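PP1b (Porcine reproductive and respiratory syndrome virus, PDB 6JDR) is the helicase part of the viral replicase polyprotein and probably unwinds RNA and DNA duplexes in the 5' to 3' direction, driven by ATP hydrolysis. Local coordinates at residues D179-R182 against T186-F189. The protein carries 1 engineered substitution. Residues are numbered along the deposited sequence; the frame is centred on the assembly and turned at random.
Sequences DMIR and TCRF
In the P-loop NTPase-like core of this superfamily 1 helicase, Ile181 of helix 174-184 packs against Cys187 and Phe189, just after the helix ends. The chain turns back there and runs extended past the helix on its way to strand 208-211, an outermost strand, within this chain, of the seven-stranded parallel sheet. Cys187 and Phe189 alternate with Thr186 and Arg188, so their side chains face the helix while those of their neighbours point away. All three touching residues are buried. The contact is made by apolar side chains; no hydrogen bond joins the two segments.

Ile181 supplies both of its branches. CG2 lies anti to the backbone N and sits 3.9 Å from SG of Cys187. The same methyl reaches the rim of the aromatic ring, 3.5 Å from CE2 of Phe189. The longer branch starts beside the backbone N (chi1 -72°) and extends across the ring. Its CG1 carbon is 3.8 Å from CD2 of Phe189. The Phe189 side chain comes in roughly perpendicular to that of Ile181 and turns one ring face to it.

Val209 of strand 208-211 touches both Ile181 and Cys187, and Phe199 also packs on Ile181. Backbone hydrogen bonds tie Cys187 to Ser203 and Arg188 to Pro207 and Val209, which fastens the extended segment to the chain that follows. The contact ends in a CH-pi interaction: CD1 of Ile181 stands over the centre of the Phe189 ring, 3.6 Å from its centroid and 13° off the normal.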
ATOM      1  N   ASP A 179      14.935  -4.460   7.471  1.00 55.04           N
ATOM      2  CA  ASP A 179      14.531  -3.088   7.762  1.00 55.96           C
ATOM      3  C   ASP A 179      13.068  -3.040   8.196  1.00 57.38           C
ATOM      4  O   ASP A 179      12.728  -2.398   9.191  1.00 56.65           O
ATOM      5  CB  ASP A 179      14.732  -2.191   6.533  1.00 55.97           C
ATOM      6  CG  ASP A 179      16.197  -1.999   6.171  1.00 56.33           C
ATOM      7  OD1 ASP A 179      17.081  -2.295   7.007  1.00 55.85           O
ATOM      8  OD2 ASP A 179      16.462  -1.541   5.039  1.00 56.83           O
ATOM      9  N   MET A 180      12.211  -3.736   7.452  1.00 58.64           N
ATOM     10  CA  MET A 180      10.779  -3.759   7.734  1.00 59.66           C
ATOM     11  C   MET A 180      10.491  -4.411   9.083  1.00 58.25           C
ATOM     12  O   MET A 180       9.676  -3.906   9.853  1.00 57.96           O
ATOM     13  CB  MET A 180      10.028  -4.503   6.623  1.00 61.05           C
ATOM     14  CG  MET A 180       8.508  -4.413   6.696  1.00 63.26           C
ATOM     15  SD  MET A 180       7.848  -2.813   6.180  1.00 66.12           S
ATOM     16  CE  MET A 180       7.681  -1.964   7.747  1.00 67.17           C
ATOM     17  N   ILE A 181      11.156  -5.529   9.361  1.00 58.23           N
ATOM     18  CA  ILE A 181      10.976  -6.248  10.628  1.00 60.07           C
ATOM     19  C   ILE A 181      11.337  -5.371  11.830  1.00 61.35           C
ATOM     20  O   ILE A 181      10.650  -5.404  12.849  1.00 64.92           O
ATOM     21  CB  ILE A 181      11.792  -7.566  10.657  1.00 60.01           C
ATOM     22  CG1 ILE A 181      11.154  -8.600   9.726  1.00 58.70           C
ATOM     23  CG2 ILE A 181      11.865  -8.146  12.068  1.00 60.23           C
ATOM     24  CD1 ILE A 181      12.074  -9.743   9.355  1.00 59.23           C
ATOM     25  N   ARG A 182      12.407  -4.592  11.703  1.00 61.31           N
ATOM     26  CA  ARG A 182      12.829  -3.680  12.764  1.00 62.07           C
ATOM     27  C   ARG A 182      11.850  -2.521  12.955  1.00 62.91           C
ATOM     28  O   ARG A 182      11.620  -2.084  14.079  1.00 65.22           O
ATOM     29  CB  ARG A 182      14.234  -3.134  12.475  1.00 62.31           C
ATOM     30  CG  ARG A 182      15.344  -4.158  12.660  1.00 61.62           C
ATOM     31  CD  ARG A 182      16.635  -3.703  11.996  1.00 60.46           C
ATOM     32  NE  ARG A 182      17.750  -4.615  12.257  1.00 58.88           N
ATOM     33  CZ  ARG A 182      18.951  -4.521  11.687  1.00 57.71           C
ATOM     34  NH1 ARG A 182      19.213  -3.557  10.809  1.00 56.70           N
ATOM     35  NH2 ARG A 182      19.900  -5.399  11.995  1.00 56.90           N
ATOM     36  N   THR A 186       7.058  -5.961  16.183  1.00 68.19           N
ATOM     37  CA  THR A 186       6.425  -7.263  16.394  1.00 70.08           C
ATOM     38  C   THR A 186       5.752  -7.741  15.102  1.00 68.68           C
ATOM     39  O   THR A 186       4.843  -7.083  14.589  1.00 68.71           O
ATOM     40  CB  THR A 186       5.371  -7.190  17.524  1.00 72.42           C
ATOM     41  OG1 THR A 186       5.834  -6.323  18.569  1.00 74.21           O
ATOM     42  CG2 THR A 186       5.091  -8.573  18.105  1.00 72.12           C
ATOM     43  N   CYS A 187       6.202  -8.884  14.586  1.00 66.67           N
ATOM     44  CA  CYS A 187       5.684  -9.439  13.330  1.00 64.80           C
ATOM     45  C   CYS A 187       6.057 -10.911  13.175  1.00 64.22           C
ATOM     46  O   CYS A 187       6.938 -11.407  13.877  1.00 63.45           O
ATOM     47  CB  CYS A 187       6.229  -8.645  12.144  1.00 64.16           C
ATOM     48  SG  CYS A 187       8.026  -8.464  12.130  1.00 65.37           S
ATOM     49  N   ARG A 188       5.378 -11.607  12.262  1.00 63.59           N
ATOM     50  CA  ARG A 188       5.738 -12.988  11.920  1.00 63.79           C
ATOM     51  C   ARG A 188       6.618 -13.039  10.676  1.00 60.75           C
ATOM     52  O   ARG A 188       6.506 -12.194   9.791  1.00 60.23           O
ATOM     53  CB  ARG A 188       4.495 -13.859  11.703  1.00 66.82           C
ATOM     54  CG  ARG A 188       3.775 -14.249  12.988  1.00 69.50           C
ATOM     55  CD  ARG A 188       2.401 -13.615  13.098  1.00 71.42           C
ATOM     56  NE  ARG A 188       1.356 -14.448  12.502  1.00 74.67           N
ATOM     57  CZ  ARG A 188       0.078 -14.087  12.384  1.00 77.81           C
ATOM     58  NH1 ARG A 188      -0.334 -12.895  12.806  1.00 79.17           N
ATOM     59  NH2 ARG A 188      -0.795 -14.922  11.833  1.00 79.66           N
ATOM     60  N   PHE A 189       7.497 -14.035  10.627  1.00 58.09           N
ATOM     61  CA  PHE A 189       8.328 -14.289   9.455  1.00 58.49           C
ATOM     62  C   PHE A 189       9.105 -15.590   9.592  1.00 58.39           C
ATOM     63  O   PHE A 189       9.213 -16.155  10.681  1.00 60.36           O
ATOM     64  CB  PHE A 189       9.308 -13.136   9.200  1.00 59.16           C
ATOM     65  CG  PHE A 189      10.175 -12.794  10.380  1.00 59.94           C
ATOM     66  CD1 PHE A 189      11.360 -13.480  10.614  1.00 61.10           C
ATOM     67  CD2 PHE A 189       9.821 -11.766  11.242  1.00 60.28           C
ATOM     68  CE1 PHE A 189      12.166 -13.157  11.696  1.00 60.45           C
ATOM     69  CE2 PHE A 189      10.624 -11.437  12.324  1.00 60.22           C
ATOM     70  CZ  PHE A 189      11.796 -12.135  12.552  1.00 60.11           C
TER